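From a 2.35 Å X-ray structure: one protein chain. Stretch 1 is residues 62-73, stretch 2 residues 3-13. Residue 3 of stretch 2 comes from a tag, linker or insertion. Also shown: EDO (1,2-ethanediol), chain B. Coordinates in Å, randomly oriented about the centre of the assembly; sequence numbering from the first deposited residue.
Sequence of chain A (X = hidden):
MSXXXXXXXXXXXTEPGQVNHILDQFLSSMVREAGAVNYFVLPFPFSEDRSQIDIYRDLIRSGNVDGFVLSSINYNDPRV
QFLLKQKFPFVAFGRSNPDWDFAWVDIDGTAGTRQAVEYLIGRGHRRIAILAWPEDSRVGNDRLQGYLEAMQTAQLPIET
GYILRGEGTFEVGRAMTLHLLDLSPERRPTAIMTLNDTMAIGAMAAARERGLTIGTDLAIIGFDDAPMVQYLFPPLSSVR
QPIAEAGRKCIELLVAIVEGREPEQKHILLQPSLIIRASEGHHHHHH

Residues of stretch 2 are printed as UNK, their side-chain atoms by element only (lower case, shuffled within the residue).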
ATOM      1  N   SER A  62      28.072  13.494   8.900  1.00 52.13           N
ATOM      2  CA  SER A  62      27.251  14.510   9.547  1.00 52.64           C
ATOM      3  C   SER A  62      26.933  13.994  10.951  1.00 52.39           C
ATOM      4  O   SER A  62      26.445  14.731  11.804  1.00 53.49           O
ATOM      5  CB  SER A  62      25.944  14.735   8.781  1.00 53.53           C
ATOM      6  OG  SER A  62      25.014  13.692   9.029  1.00 55.02           O
ATOM      7  N   GLY A  63      27.217  12.714  11.177  1.00 51.43           N
ATOM      8  CA  GLY A  63      26.953  12.107  12.471  1.00 49.47           C
ATOM      9  C   GLY A  63      25.472  11.998  12.798  1.00 48.66           C
ATOM     10  O   GLY A  63      25.103  11.724  13.938  1.00 48.64           O
ATOM     11  N   ASN A  64      24.621  12.201  11.800  1.00 47.98           N
ATOM     12  CA  ASN A  64      23.179  12.135  12.007  1.00 48.46           C
ATOM     13  C   ASN A  64      22.604  10.727  12.207  1.00 45.98           C
ATOM     14  O   ASN A  64      21.473  10.583  12.668  1.00 46.28           O
ATOM     15  CB  ASN A  64      22.449  12.827  10.847  1.00 51.83           C
ATOM     16  CG  ASN A  64      22.647  14.342  10.846  1.00 55.91           C
ATOM     17  OD1 ASN A  64      23.303  14.898  11.734  1.00 56.56           O
ATOM     18  ND2 ASN A  64      22.074  15.015   9.848  1.00 55.14           N
ATOM     19  N   VAL A  65      23.371   9.696  11.863  1.00 42.69           N
ATOM     20  CA  VAL A  65      22.912   8.319  12.027  1.00 40.71           C
ATOM     21  C   VAL A  65      24.046   7.419  12.478  1.00 39.84           C
ATOM     22  O   VAL A  65      25.205   7.697  12.205  1.00 40.86           O
ATOM     23  CB  VAL A  65      22.346   7.742  10.712  1.00 40.78           C
ATOM     24  CG1 VAL A  65      21.178   8.583  10.235  1.00 41.20           C
ATOM     25  CG2 VAL A  65      23.430   7.692   9.654  1.00 39.64           C
ATOM     26  N   ASP A  66      23.705   6.335  13.163  1.00 39.14           N
ATOM     27  CA  ASP A  66      24.706   5.398  13.645  1.00 39.02           C
ATOM     28  C   ASP A  66      24.759   4.174  12.743  1.00 38.23           C
ATOM     29  O   ASP A  66      25.669   3.357  12.844  1.00 39.28           O
ATOM     30  CB  ASP A  66      24.376   4.958  15.073  1.00 39.57           C
ATOM     31  CG  ASP A  66      24.032   6.122  15.972  1.00 41.92           C
ATOM     32  OD1 ASP A  66      24.732   7.155  15.905  1.00 44.62           O
ATOM     33  OD2 ASP A  66      23.065   6.007  16.746  1.00 41.89           O
ATOM     34  N   GLY A  67      23.778   4.053  11.858  1.00 37.76           N
ATOM     35  CA  GLY A  67      23.725   2.911  10.963  1.00 36.32           C
ATOM     36  C   GLY A  67      22.630   3.034   9.920  1.00 35.10           C
ATOM     37  O   GLY A  67      21.793   3.943   9.973  1.00 34.45           O
ATOM     38  N   PHE A  68      22.637   2.111   8.967  1.00 32.96           N
ATOM     39  CA  PHE A  68      21.661   2.102   7.889  1.00 32.00           C
ATOM     40  C   PHE A  68      21.000   0.745   7.717  1.00 30.69           C
ATOM     41  O   PHE A  68      21.546  -0.293   8.091  1.00 30.95           O
ATOM     42  CB  PHE A  68      22.333   2.415   6.555  1.00 31.99           C
ATOM     43  CG  PHE A  68      22.892   3.794   6.447  1.00 32.28           C
ATOM     44  CD1 PHE A  68      22.065   4.875   6.171  1.00 31.13           C
ATOM     45  CD2 PHE A  68      24.264   4.005   6.558  1.00 32.66           C
ATOM     46  CE1 PHE A  68      22.591   6.148   5.998  1.00 33.02           C
ATOM     47  CE2 PHE A  68      24.805   5.269   6.389  1.00 32.64           C
ATOM     48  CZ  PHE A  68      23.968   6.348   6.107  1.00 34.30           C
ATOM     49  N   VAL A  69      19.809   0.774   7.139  1.00 29.52           N
ATOM     50  CA  VAL A  69      19.088  -0.433   6.797  1.00 28.13           C
ATOM     51  C   VAL A  69      18.904  -0.217   5.297  1.00 27.93           C
ATOM     52  O   VAL A  69      18.545   0.882   4.871  1.00 26.16           O
ATOM     53  CB  VAL A  69      17.729  -0.522   7.491  1.00 27.88           C
ATOM     54  CG1 VAL A  69      16.925  -1.678   6.898  1.00 27.00           C
ATOM     55  CG2 VAL A  69      17.928  -0.757   8.982  1.00 27.14           C
ATOM     56  N   LEU A  70      19.199  -1.239   4.501  1.00 28.64           N
ATOM     57  CA  LEU A  70      19.073  -1.133   3.051  1.00 29.43           C
ATOM     58  C   LEU A  70      18.035  -2.118   2.532  1.00 28.74           C
ATOM     59  O   LEU A  70      17.924  -3.226   3.047  1.00 28.39           O
ATOM     60  CB  LEU A  70      20.419  -1.440   2.372  1.00 30.84           C
ATOM     61  CG  LEU A  70      21.716  -0.804   2.884  1.00 32.91           C
ATOM     62  CD1 LEU A  70      22.900  -1.463   2.187  1.00 33.11           C
ATOM     63  CD2 LEU A  70      21.711   0.698   2.639  1.00 31.76           C
ATOM     64  N   SER A  71      17.275  -1.708   1.518  1.00 29.26           N
ATOM     65  CA  SER A  71      16.276  -2.576   0.893  1.00 28.24           C
ATOM     66  C   SER A  71      16.478  -2.488  -0.620  1.00 28.79           C
ATOM     67  O   SER A  71      17.228  -1.630  -1.086  1.00 26.89           O
ATOM     68  CB  SER A  71      14.853  -2.164   1.290  1.00 25.15           C
ATOM     69  OG  SER A  71      14.569  -0.831   0.940  1.00 24.33           O
ATOM     70  N   SER A  72      15.822  -3.367  -1.380  1.00 29.76           N
ATOM     71  CA  SER A  72      15.979  -3.407  -2.839  1.00 30.53           C
ATOM     72  C   SER A  72      17.431  -3.735  -3.159  1.00 30.69           C
ATOM     73  O   SER A  72      18.093  -3.020  -3.910  1.00 31.08           O
ATOM     74  CB  SER A  72      15.626  -2.065  -3.490  1.00 29.57           C
ATOM     75  OG  SER A  72      14.231  -1.862  -3.536  1.00 33.17           O
ATOM     76  N   ILE A  73      17.924  -4.819  -2.582  1.00 31.69           N
ATOM     77  CA  ILE A  73      19.307  -5.215  -2.793  1.00 34.68           C
ATOM     78  C   ILE A  73      19.521  -5.968  -4.095  1.00 36.80           C
ATOM     79  O   ILE A  73      18.920  -7.011  -4.322  1.00 37.04           O
ATOM     80  CB  ILE A  73      19.816  -6.117  -1.651  1.00 34.15           C
ATOM     81  CG1 ILE A  73      19.397  -5.545  -0.292  1.00 34.29           C
ATOM     82  CG2 ILE A  73      21.330  -6.259  -1.750  1.00 31.89           C
ATOM     83  CD1 ILE A  73      19.977  -4.179   0.017  1.00 34.15           C
ATOM     84  N   UNK A   3      26.577   8.148  20.260  1.00 44.15           N
ATOM     85  CA  UNK A   3      25.415   7.662  19.449  1.00 43.88           C
ATOM     86  C   UNK A   3      24.376   8.742  19.158  1.00 43.73           C
ATOM     87  O   UNK A   3      24.041   9.556  20.019  1.00 43.99           O
ATOM     88  c   UNK A   3      24.709   6.492  20.149  1.00 41.88           C
ATOM     89  c   UNK A   3      26.153   4.748  19.106  1.00 41.57           C
ATOM     90  c   UNK A   3      25.504   5.210  20.394  1.00 41.02           C
ATOM     91  c   UNK A   3      24.577   4.136  20.936  1.00 39.34           C
ATOM     92  N   UNK A   4      23.857   8.731  17.935  1.00 43.28           N
ATOM     93  CA  UNK A   4      22.840   9.685  17.521  1.00 42.89           C
ATOM     94  C   UNK A   4      21.463   9.066  17.741  1.00 41.47           C
ATOM     95  O   UNK A   4      20.449   9.761  17.706  1.00 40.15           O
ATOM     96  o   UNK A   4      22.774   8.878  15.243  1.00 45.76           O
ATOM     97  c   UNK A   4      23.002  10.025  16.043  1.00 44.36           C
ATOM     98  N   UNK A   5      21.438   7.756  17.967  1.00 41.39           N
ATOM     99  CA  UNK A   5      20.192   7.027  18.177  1.00 41.74           C
ATOM    100  C   UNK A   5      19.256   7.140  16.973  1.00 39.87           C
ATOM    101  O   UNK A   5      18.035   7.196  17.113  1.00 39.42           O
ATOM    102  c   UNK A   5      21.542   7.582  22.658  1.00 47.30           C
ATOM    103  c   UNK A   5      20.158   5.748  21.094  1.00 47.89           C
ATOM    104  c   UNK A   5      20.179   7.087  20.710  1.00 46.82           C
ATOM    105  c   UNK A   5      20.824   5.320  22.251  1.00 48.59           C
ATOM    106  c   UNK A   5      19.500   7.528  19.447  1.00 43.87           C
ATOM    107  c   UNK A   5      20.873   7.999  21.499  1.00 47.80           C
ATOM    108  c   UNK A   5      21.518   6.243  23.033  1.00 47.60           C
ATOM    109  N   UNK A   6      19.844   7.173  15.785  1.00 38.54           N
ATOM    110  CA  UNK A   6      19.067   7.257  14.564  1.00 38.93           C
ATOM    111  C   UNK A   6      19.576   6.306  13.487  1.00 37.84           C
ATOM    112  O   UNK A   6      20.781   6.193  13.249  1.00 37.90           O
ATOM    113  c   UNK A   6      18.166   9.520  14.960  1.00 42.78           C
ATOM    114 se   UNK A   6      17.949  11.313  14.300  1.00 46.36          SE
ATOM    115  c   UNK A   6      19.045   8.694  14.070  1.00 40.00           C
ATOM    116  c   UNK A   6      16.649  10.922  12.969  1.00 45.40           C
ATOM    117  N   UNK A   7      18.639   5.602  12.860  1.00 36.35           N
ATOM    118  CA  UNK A   7      18.960   4.641  11.811  1.00 35.02           C
ATOM    119  C   UNK A   7      18.433   5.170  10.486  1.00 34.00           C
ATOM    120  O   UNK A   7      17.244   5.454  10.346  1.00 34.77           O
ATOM    121  c   UNK A   7      18.318   3.266  12.119  1.00 34.58           C
ATOM    122  c   UNK A   7      18.046   1.656  14.085  1.00 35.75           C
ATOM    123  c   UNK A   7      18.895   2.719  13.426  1.00 33.77           C
ATOM    124  c   UNK A   7      18.567   2.292  10.971  1.00 33.81           C
ATOM    125  N   UNK A   8      19.329   5.322   9.522  1.00 33.25           N
ATOM    126  CA  UNK A   8      18.923   5.825   8.225  1.00 33.31           C
ATOM    127  C   UNK A   8      18.298   4.758   7.351  1.00 33.31           C
ATOM    128  O   UNK A   8      18.771   3.619   7.302  1.00 32.86           O
ATOM    129  N   UNK A   9      17.224   5.127   6.665  1.00 32.46           N
ATOM    130  CA  UNK A   9      16.539   4.204   5.774  1.00 32.26           C
ATOM    131  C   UNK A   9      16.026   4.926   4.536  1.00 30.80           C
ATOM    132  O   UNK A   9      15.718   6.113   4.577  1.00 30.64           O
ATOM    133  c   UNK A   9      14.633   2.519   5.611  1.00 30.50           C
ATOM    134  c   UNK A   9      13.285   2.692   5.285  1.00 31.56           C
ATOM    135  c   UNK A   9      15.362   3.518   6.489  1.00 31.13           C
ATOM    136  c   UNK A   9      14.680   0.563   4.181  1.00 31.13           C
ATOM    137  c   UNK A   9      12.639   1.817   4.412  1.00 31.12           C
ATOM    138  c   UNK A   9      13.344   0.756   3.857  1.00 32.70           C
ATOM    139  o   UNK A   9      12.739  -0.092   2.947  1.00 31.15           O
ATOM    140  c   UNK A   9      15.311   1.440   5.049  1.00 30.86           C
ATOM    141  N   UNK A  10      15.950   4.200   3.430  1.00 29.70           N
ATOM    142  CA  UNK A  10      15.452   4.754   2.182  1.00 29.17           C
ATOM    143  C   UNK A  10      14.818   3.621   1.385  1.00 28.54           C
ATOM    144  O   UNK A  10      15.205   2.464   1.523  1.00 27.36           O
ATOM    145  c   UNK A  10      16.587   5.390   1.368  1.00 27.72           C
ATOM    146  o   UNK A  10      17.493   4.411   0.907  1.00 27.94           O
ATOM    147  N   UNK A  11      13.842   3.953   0.552  1.00 28.90           N
ATOM    148  CA  UNK A  11      13.187   2.929  -0.250  1.00 29.84           C
ATOM    149  C   UNK A  11      13.023   3.380  -1.686  1.00 30.57           C
ATOM    150  O   UNK A  11      12.873   4.572  -1.962  1.00 29.39           O
ATOM    151  c   UNK A  11       9.892   4.088  -0.320  1.00 28.54           C
ATOM    152  c   UNK A  11      11.568   4.731   2.829  1.00 27.61           C
ATOM    153  c   UNK A  11      10.890   3.706   0.531  1.00 28.52           C
ATOM    154  c   UNK A  11      11.224   5.738   3.724  1.00 28.84           C
ATOM    155  c   UNK A  11      11.828   2.559   0.360  1.00 27.48           C
ATOM    156  n   UNK A  11       9.202   5.159   0.204  1.00 28.66           N
ATOM    157  c   UNK A  11      10.829   4.603   1.647  1.00 28.48           C
ATOM    158  c   UNK A  11      10.150   6.607   3.464  1.00 29.01           C
ATOM    159  c   UNK A  11       9.753   5.492   1.410  1.00 27.91           C
ATOM    160  c   UNK A  11       9.410   6.504   2.312  1.00 29.20           C
ATOM    161  N   UNK A  12      13.068   2.415  -2.598  1.00 32.35           N
ATOM    162  CA  UNK A  12      12.928   2.697  -4.015  1.00 36.55           C
ATOM    163  C   UNK A  12      11.517   3.193  -4.303  1.00 39.06           C
ATOM    164  O   UNK A  12      10.566   2.844  -3.612  1.00 38.07           O
ATOM    165  o   UNK A  12      13.237   1.803  -6.242  1.00 38.02           O
ATOM    166  c   UNK A  12      12.163   0.390  -4.627  1.00 34.92           C
ATOM    167  c   UNK A  12      13.220   1.446  -4.859  1.00 36.19           C
ATOM    168  N   UNK A  13      11.396   4.027  -5.325  1.00 44.65           N
ATOM    169  CA  UNK A  13      10.112   4.593  -5.703  1.00 50.31           C
ATOM    170  C   UNK A  13       9.152   3.511  -6.174  1.00 52.93           C
ATOM    171  O   UNK A  13       9.465   2.747  -7.085  1.00 52.46           O
ATOM    172  c   UNK A  13       9.228   7.174  -8.458  1.00 62.20           C
ATOM    173  c   UNK A  13      10.313   5.615  -6.815  1.00 52.36           C
ATOM    174  o   UNK A  13      10.198   7.916  -8.642  1.00 63.46           O
ATOM    175  c   UNK A  13       9.070   6.402  -7.160  1.00 58.60           C
ATOM    176  n   UNK A  13       8.273   7.003  -9.370  1.00 63.91           N
TER
HETATM  177  C1  EDO B 500      12.121   8.800  -0.755  1.00 24.86           C
HETATM  178  O1  EDO B 500      12.965   8.536  -1.869  1.00 28.72           O
HETATM  179  C2  EDO B 500      12.238   7.666   0.274  1.00 25.88           C
HETATM  180  O2  EDO B 500      13.454   6.925   0.099  1.00 22.70           O
HETATM  181  O   HOH W   1      17.333   1.057   0.851  1.00 29.02           O
HETATM  182  O   HOH W   2      18.694   2.789   2.761  1.00 38.71           O
HETATM  183  O   HOH W   3      13.261  -0.272  -1.229  1.00 30.09           O

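Position 3 has four side-chain carbons, forked at the second; the chain lies 3.8 Å from Asp66 OD2 at its CB. This is Leu3, a tag residue that also touches a crystal neighbour.

Position 4 carries one carbon and then one oxygen. That oxygen lies 2.7 Å from Asp66 OD1, and the backbone N of position 4 is also 2.7 Å from Asp66 OD1, with an N-H...O angle of 167°. An unbranched hydroxyl identifies Ser4, which donates to this carboxylate oxygen through both N and OG.

Position 5 has one carbon leading to a six-carbon ring without a heteroatom: Phe5. Its CA-to-CB bond points away from stretch 1, yet its backbone N donates to Asp66 OD2 at 2.7 Å, so the contact depends on main chain rather than ring.

Position 6 has two carbons, a selenium and a terminal carbon, unbranched, which can only be selenomethionine, Met6. Its CB is 3.4 Å from Asn64 O, while the end of the chain leads away. Met6 O accepts from Asp66 N at 2.9 Å.

Position 7 has four carbons forked at the first, one arm being two carbons long: Ile7. Its CG2 packs 3.7 Å from Val69 CG2, on one face of the sheet.

Position 8 has no side-chain atom, hence Gly8. An ideal CB here would fall 2.8 Å from Phe68 CD1, a clash, so the bare backbone leaves room for that ring.

Position 9 shows one carbon, a six-carbon ring and a ring-borne oxygen, 2.8 Å from Ser71 OG. This is Tyr9; its hydroxyl and that of Ser71 are hydrogen-bonded, and Val69 O meets the ring edge at 3.3 Å from CD1.

Position 10, one carbon and one oxygen, is Ser10. Water 2 links its OG (2.7 Å) to Val69 O (2.8 Å).

Position 11 has a carbon and fused five- and six-membered rings with one nitrogen: Trp11. Ethanediol C2 lies over one ring face, and Trp11 N donates to ethanediol O2 at 3.0 Å.

Position 12 has one carbon bearing an oxygen and a carbon: Thr12. Its CG2 is 3.2 Å from Ser72 OG.

Position 13 has three carbons, the third carrying oxygen and nitrogen: Gln13, out of reach.

The contact joins two parallel strands at 33°. Gly8 N donates to Gly67 O (2.9 Å) and Gly8 O accepts from Val69 N (3.0 Å), the alternation expected of parallel pairing. Asp66 anchors the approach to the strands, and waters bridge the stretches beyond them.

Stretch 2 (3-13) LSFMIGYSWTQ
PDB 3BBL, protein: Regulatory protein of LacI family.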